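Local coordinates for protein COG0546: Predicted phosphatases (Streptococcus pneumoniae, PDB 2AH5) that is of unknown function but, as a member of the haloacid dehalogenase-like family, is probably a hydrolase, perhaps a phosphatase, at residues I22-A25 / F26-T29; K61-I64 / S65-V68; I160-T163 / K164-L168. All blocks are in the same frame, centred on the assembly; numbering follows the deposited sequence.

Interaction 1: I22-A25 / F26-T29; sequences IHNA and FTYT
The carbonyl oxygen of Ala25 is gripped twice by Thr29: backbone N binds it at 3.1 Å and hydroxyl OG1 at 2.9 Å, from opposite faces of the carbonyl plane. With OG1 set anti to its own carbonyl carbon (chi1 -55°), the hydroxyl reaches back one turn, which lets a buried threonine satisfy its polar group inside helix 19-33, part of the helical cap beside the Rossmann-like core. The same i to i+4 spacing links the other pairs of the helix. Tyr28 N meets Asn24 O at 2.8 Å, while the tyrosine side chain turns to Ile70 of helix 64-79.

On the buried flank, Ile22 and Phe26 lie side by side and point the same way, the gamma-branch methyl CG2 of Ile22 resting 3.6 Å from CE1 of Phe26. A large ring suits this place because it is held among other aromatics: it meets Tyr71 and Phe55 edge-to-face and also touches Phe46.

The opposite character appears at His23, Asn24 and Thr27, which are partly exposed. The methyl of Thr27 leans on the imidazole, with CG2 3.4 Å from CE1 of His23. One water, in the plane of that imidazole, donates to Asn24 OD1 and accepts a weak bond from His23 ND1, while Asn24 ND2 donates to Glu82 OE1. The water's shortest bond is to Thr27, its oxygen 2.7 Å from OG1.

Interaction 2: K61-I64 / S65-V68; sequences KDQI and SEAV
Gln63 and Glu66 run alongside each other and point the same way, but their flat ends are turned, the amide and carboxylate planes standing 69° apart. They meet through one nitrogen and one oxygen: Gln63 NE2 offers a hydrogen to Glu66 OE1 at 3.3 Å, a weak bond whose N-H...O angle is only 138°. Both chains are extended beyond CG, and in Glu66 the CG atom stands anti to the backbone N (chi1 178°), which directs the carboxylate back toward the preceding turn. Long polar side chains suit this surface, where their ends can meet beyond the backbone; both side chains also touch Leu33 of helix 19-33.

The other pair is apolar. Ile64 and Val68 are angled across one another, with CG2 of Ile64 4.1 Å from CG2 of Val68, a loose touch of two methyl groups. That branch of Val68 also comes within 3.3 Å of Ile64 O. Beta-branched residues present such methyls close to the helix, and these two face helix 51-56, where Ile64 packs on Phe55 and Val68 on Leu51.

Both pairs sit where the chain enters helix 64-79, a cap-domain helix. Ala67 N binds Gln63 O at 2.9 Å, and Val68 N binds Ile64 O at 2.8 Å, both fairly straight bonds. Ala67 is small enough to sit against Thr29 and Leu33 of helix 19-33 as well as Phe55.

Amides earlier in the turn bind water. One molecule accepts from Ser65 N and donates to Lys61 O; another accepts from Glu66 N at 2.8 Å and donates to Asp62 O.

Interaction 3: I160-T163 / K164-L168; sequences IGDT and KFDML
Thr163 and Asp166 answer each other across the start of helix 164-173, each side chain turned toward the other's backbone. Thr163 is the N-cap. Its OG1 lies between the backbone N and the carbonyl carbon (chi1 73°), which swings the oxygen over the first turn, where it accepts from Asp166 N at 3.3 Å in a weak but fairly straight bond of 156°. In return, OD2 of Asp166 accepts from Thr163 N, also at 3.3 Å and weakly. Threonine suits the cap because its short side chain puts an acceptor beside amides that have no preceding turn to bind; aspartate suits the third helical position because its carboxylate reaches back to the loop.

The same OD2 takes a second weak bond from Asp162 N, at 3.1 Å, so two successive loop amides converge on it. Gly161 passes close by, its CA 3.3 Å from OD2, an approach allowed by the lack of a side chain there. A water stands 2.7 Å from Thr163 OG1 and makes a long, weak bond to Asp166 OD1, which also has a long, weak ion pair with Lys139 NZ.

Nearby, Asp162 OD1 lies 3.8 Å from Asp166 OD2, and Asp10 adds a third carboxylate. Asp162 is held by Thr14 and Phe184 N. Phe165 presents its ring edge to Thr163 OG1, near the ring plane.

The pattern is a capping box joining strand 157-161 to its helix in a beta-alpha-beta unit; Gly161, Asp162 and Asp166, close to Asp10 of a probable HAD-type DxDx(T/V) motif, match the GDxxxD motif of the HAD-fold active site, consistent with a magnesium-binding role.

How the interactions relate
From the N terminus, interaction 1 comes first, in helix 19-33, followed by interaction 2 at the start of helix 64-79 and interaction 3 after strand 157-161. Each is local and closes only a turn of chain, so the three follow in series, none nested or crossing. Interactions 1 and 2 belong to neighbouring cap helices and touch: Thr29 CG2 lies 3.5 Å from Ala67 O, and the centres of the two interactions are about 14 Å apart. Interaction 3 sits in the parallel-sheet core, its nearest atoms about 9 Å from interaction 1. The side chains of Ile22 and Asp166 both touch the probable DxDx(T/V) motif, so each stretch has one residue bordering the likely active site.

Interaction 1: I22-A25 / F26-T29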
# COMPACT_ATOMS: atom_id res chain seq x y z
N ILE A 22 2.99 -12.29 -0.85
CA ILE A 22 2.03 -12.06 -1.94
C ILE A 22 2.32 -13.03 -3.08
O ILE A 22 1.42 -13.72 -3.56
CB ILE A 22 2.07 -10.58 -2.42
CG1 ILE A 22 1.64 -9.64 -1.28
CG2 ILE A 22 1.17 -10.35 -3.66
CD1 ILE A 22 1.87 -8.12 -1.62
N HIS A 23 3.60 -13.11 -3.46
CA HIS A 23 4.02 -14.03 -4.51
C HIS A 23 3.60 -15.45 -4.15
O HIS A 23 3.02 -16.14 -4.99
CB HIS A 23 5.54 -13.98 -4.70
CG HIS A 23 6.04 -14.80 -5.84
ND1 HIS A 23 6.31 -16.15 -5.73
CD2 HIS A 23 6.33 -14.47 -7.12
CE1 HIS A 23 6.75 -16.61 -6.89
NE2 HIS A 23 6.78 -15.61 -7.75
N ASN A 24 3.89 -15.89 -2.93
CA ASN A 24 3.53 -17.23 -2.49
C ASN A 24 2.02 -17.49 -2.48
O ASN A 24 1.54 -18.61 -2.80
CB ASN A 24 4.13 -17.53 -1.11
CG ASN A 24 5.64 -17.77 -1.15
OD1 ASN A 24 6.24 -17.89 -2.22
ND2 ASN A 24 6.26 -17.83 0.04
N ALA A 25 1.25 -16.50 -2.07
CA ALA A 25 -0.20 -16.63 -2.14
C ALA A 25 -0.66 -16.83 -3.59
O ALA A 25 -1.52 -17.68 -3.85
CB ALA A 25 -0.88 -15.43 -1.49
N PHE A 26 -0.11 -16.06 -4.55
CA PHE A 26 -0.48 -16.28 -5.96
C PHE A 26 -0.11 -17.68 -6.46
O PHE A 26 -0.94 -18.37 -7.07
CB PHE A 26 0.13 -15.23 -6.88
CG PHE A 26 -0.67 -13.97 -6.91
CD1 PHE A 26 -0.14 -12.81 -6.37
CD2 PHE A 26 -1.96 -13.96 -7.45
CE1 PHE A 26 -0.87 -11.63 -6.38
CE2 PHE A 26 -2.71 -12.75 -7.47
CZ PHE A 26 -2.16 -11.61 -6.92
N THR A 27 1.10 -18.10 -6.17
CA THR A 27 1.59 -19.39 -6.71
C THR A 27 0.87 -20.57 -6.03
O THR A 27 0.65 -21.61 -6.66
CB THR A 27 3.13 -19.53 -6.62
OG1 THR A 27 3.54 -19.46 -5.26
CG2 THR A 27 3.86 -18.40 -7.44
N TYR A 28 0.55 -20.41 -4.74
CA TYR A 28 -0.31 -21.41 -4.06
C TYR A 28 -1.63 -21.55 -4.79
O TYR A 28 -2.15 -22.67 -4.97
CB TYR A 28 -0.55 -21.05 -2.57
CG TYR A 28 -1.47 -22.06 -1.89
CD1 TYR A 28 -0.99 -23.34 -1.58
CD2 TYR A 28 -2.82 -21.77 -1.65
CE1 TYR A 28 -1.83 -24.29 -0.97
CE2 TYR A 28 -3.67 -22.72 -1.05
CZ TYR A 28 -3.16 -23.98 -0.73
OH TYR A 28 -3.97 -24.94 -0.17
N THR A 29 -2.21 -20.42 -5.18
CA THR A 29 -3.50 -20.42 -5.88
C THR A 29 -3.42 -21.14 -7.22
O THR A 29 -4.24 -22.01 -7.49
CB THR A 29 -4.08 -19.00 -6.03
OG1 THR A 29 -4.16 -18.40 -4.73
CG2 THR A 29 -5.52 -19.04 -6.65
O HOH W 1 6.18 -19.35 -4.87

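Interaction 2: K61-I64 / S65-V68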
# COMPACT_ATOMS: atom_id res chain seq x y z
N LYS A 61 -13.24 -16.15 -16.05
CA LYS A 61 -14.09 -15.33 -15.19
C LYS A 61 -14.84 -16.14 -14.12
O LYS A 61 -14.93 -15.73 -12.96
CB LYS A 61 -15.04 -14.49 -16.07
CG LYS A 61 -15.99 -13.54 -15.33
CD LYS A 61 -17.05 -13.00 -16.29
CE LYS A 61 -18.00 -14.13 -16.77
NZ LYS A 61 -19.19 -13.69 -17.59
N ASP A 62 -15.34 -17.32 -14.52
CA ASP A 62 -16.03 -18.24 -13.60
C ASP A 62 -15.14 -18.77 -12.47
O ASP A 62 -15.66 -19.33 -11.50
CB ASP A 62 -16.59 -19.43 -14.38
CG ASP A 62 -15.56 -20.05 -15.30
OD1 ASP A 62 -15.37 -19.52 -16.42
OD2 ASP A 62 -14.92 -21.06 -14.90
N GLN A 63 -13.83 -18.62 -12.60
CA GLN A 63 -12.90 -19.11 -11.55
C GLN A 63 -12.35 -18.03 -10.60
O GLN A 63 -11.65 -18.37 -9.63
CB GLN A 63 -11.77 -19.92 -12.17
CG GLN A 63 -12.13 -21.38 -12.39
CD GLN A 63 -10.92 -22.29 -12.45
OE1 GLN A 63 -9.99 -22.07 -13.24
NE2 GLN A 63 -10.94 -23.35 -11.63
N ILE A 64 -12.66 -16.76 -10.86
CA ILE A 64 -12.05 -15.65 -10.09
C ILE A 64 -12.37 -15.73 -8.62
O ILE A 64 -11.47 -15.57 -7.78
CB ILE A 64 -12.45 -14.23 -10.63
CG1 ILE A 64 -12.06 -14.07 -12.10
CG2 ILE A 64 -11.81 -13.13 -9.78
CD1 ILE A 64 -10.72 -14.61 -12.45
N SER A 65 -13.65 -15.92 -8.30
CA SER A 65 -14.12 -15.98 -6.91
C SER A 65 -13.43 -17.10 -6.14
O SER A 65 -12.98 -16.90 -5.00
CB SER A 65 -15.65 -16.17 -6.87
OG SER A 65 -16.11 -16.16 -5.53
N GLU A 66 -13.32 -18.28 -6.76
CA GLU A 66 -12.60 -19.41 -6.14
C GLU A 66 -11.12 -19.05 -5.92
O GLU A 66 -10.55 -19.31 -4.86
CB GLU A 66 -12.69 -20.65 -7.03
CG GLU A 66 -11.94 -21.88 -6.52
CD GLU A 66 -11.89 -23.02 -7.53
OE1 GLU A 66 -12.38 -22.85 -8.66
OE2 GLU A 66 -11.34 -24.09 -7.22
N ALA A 67 -10.51 -18.48 -6.96
CA ALA A 67 -9.11 -18.01 -6.87
C ALA A 67 -8.90 -17.03 -5.71
O ALA A 67 -7.97 -17.20 -4.93
CB ALA A 67 -8.65 -17.40 -8.18
N VAL A 68 -9.77 -16.02 -5.59
CA VAL A 68 -9.68 -15.05 -4.49
C VAL A 68 -9.80 -15.73 -3.13
O VAL A 68 -9.03 -15.44 -2.21
CB VAL A 68 -10.72 -13.91 -4.65
CG1 VAL A 68 -10.75 -13.00 -3.41
CG2 VAL A 68 -10.38 -13.11 -5.89
O HOH W 2 -16.08 -16.00 -10.17
O HOH W 3 -15.23 -19.02 -8.69

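Interaction 3: I160-T163 / K164-L168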
# COMPACT_ATOMS: atom_id res chain seq x y z
N ILE A 160 2.39 9.11 0.96
CA ILE A 160 3.65 8.54 0.54
C ILE A 160 3.29 7.16 0.01
O ILE A 160 2.79 6.31 0.77
CB ILE A 160 4.62 8.45 1.76
CG1 ILE A 160 4.85 9.88 2.31
CG2 ILE A 160 5.92 7.65 1.39
CD1 ILE A 160 5.93 10.05 3.40
N GLY A 161 3.49 6.94 -1.29
CA GLY A 161 3.03 5.70 -1.91
C GLY A 161 3.82 5.27 -3.13
O GLY A 161 4.55 6.08 -3.72
N ASP A 162 3.67 3.99 -3.49
CA ASP A 162 4.45 3.36 -4.55
C ASP A 162 3.68 3.01 -5.83
O ASP A 162 4.30 2.51 -6.76
CB ASP A 162 5.17 2.10 -4.04
CG ASP A 162 4.21 0.97 -3.69
OD1 ASP A 162 3.24 1.22 -2.95
OD2 ASP A 162 4.42 -0.17 -4.18
N THR A 163 2.38 3.28 -5.89
CA THR A 163 1.57 2.88 -7.07
C THR A 163 0.73 3.99 -7.70
O THR A 163 0.42 5.02 -7.06
CB THR A 163 0.58 1.73 -6.73
OG1 THR A 163 -0.48 2.23 -5.92
CG2 THR A 163 1.26 0.55 -6.04
N LYS A 164 0.29 3.72 -8.93
CA LYS A 164 -0.64 4.60 -9.64
C LYS A 164 -1.94 4.78 -8.84
O LYS A 164 -2.56 5.84 -8.90
CB LYS A 164 -0.95 4.03 -11.04
CG LYS A 164 -1.55 2.64 -11.01
CD LYS A 164 -1.47 1.94 -12.37
CE LYS A 164 -2.61 2.38 -13.27
NZ LYS A 164 -2.97 1.32 -14.28
N PHE A 165 -2.34 3.76 -8.09
CA PHE A 165 -3.56 3.87 -7.26
C PHE A 165 -3.42 4.92 -6.15
O PHE A 165 -4.35 5.65 -5.86
CB PHE A 165 -3.95 2.50 -6.70
CG PHE A 165 -4.08 1.45 -7.77
CD1 PHE A 165 -5.27 1.28 -8.45
CD2 PHE A 165 -2.99 0.63 -8.10
CE1 PHE A 165 -5.39 0.29 -9.46
CE2 PHE A 165 -3.10 -0.34 -9.09
CZ PHE A 165 -4.30 -0.49 -9.78
N ASP A 166 -2.22 5.01 -5.56
CA ASP A 166 -1.91 6.04 -4.57
C ASP A 166 -1.92 7.42 -5.24
O ASP A 166 -2.42 8.36 -4.68
CB ASP A 166 -0.51 5.81 -3.98
CG ASP A 166 -0.45 4.57 -3.09
OD1 ASP A 166 -1.44 4.28 -2.40
OD2 ASP A 166 0.57 3.85 -3.14
N MSE A 167 -1.33 7.51 -6.43
CA MSE A 167 -1.23 8.81 -7.11
C MSE A 167 -2.62 9.30 -7.51
O MSE A 167 -2.95 10.47 -7.30
CB MSE A 167 -0.35 8.71 -8.37
CG MSE A 167 1.07 8.21 -8.15
SE MSE A 167 2.16 9.41 -7.03
CE MSE A 167 1.83 8.60 -5.19
N LEU A 168 -3.44 8.41 -8.07
CA LEU A 168 -4.80 8.78 -8.48
C LEU A 168 -5.68 9.09 -7.26
O LEU A 168 -6.48 10.01 -7.29
CB LEU A 168 -5.45 7.67 -9.30
CG LEU A 168 -4.97 7.53 -10.75
CD1 LEU A 168 -5.46 6.22 -11.32
CD2 LEU A 168 -5.43 8.70 -11.59
O HOH W 4 -1.58 1.07 -3.72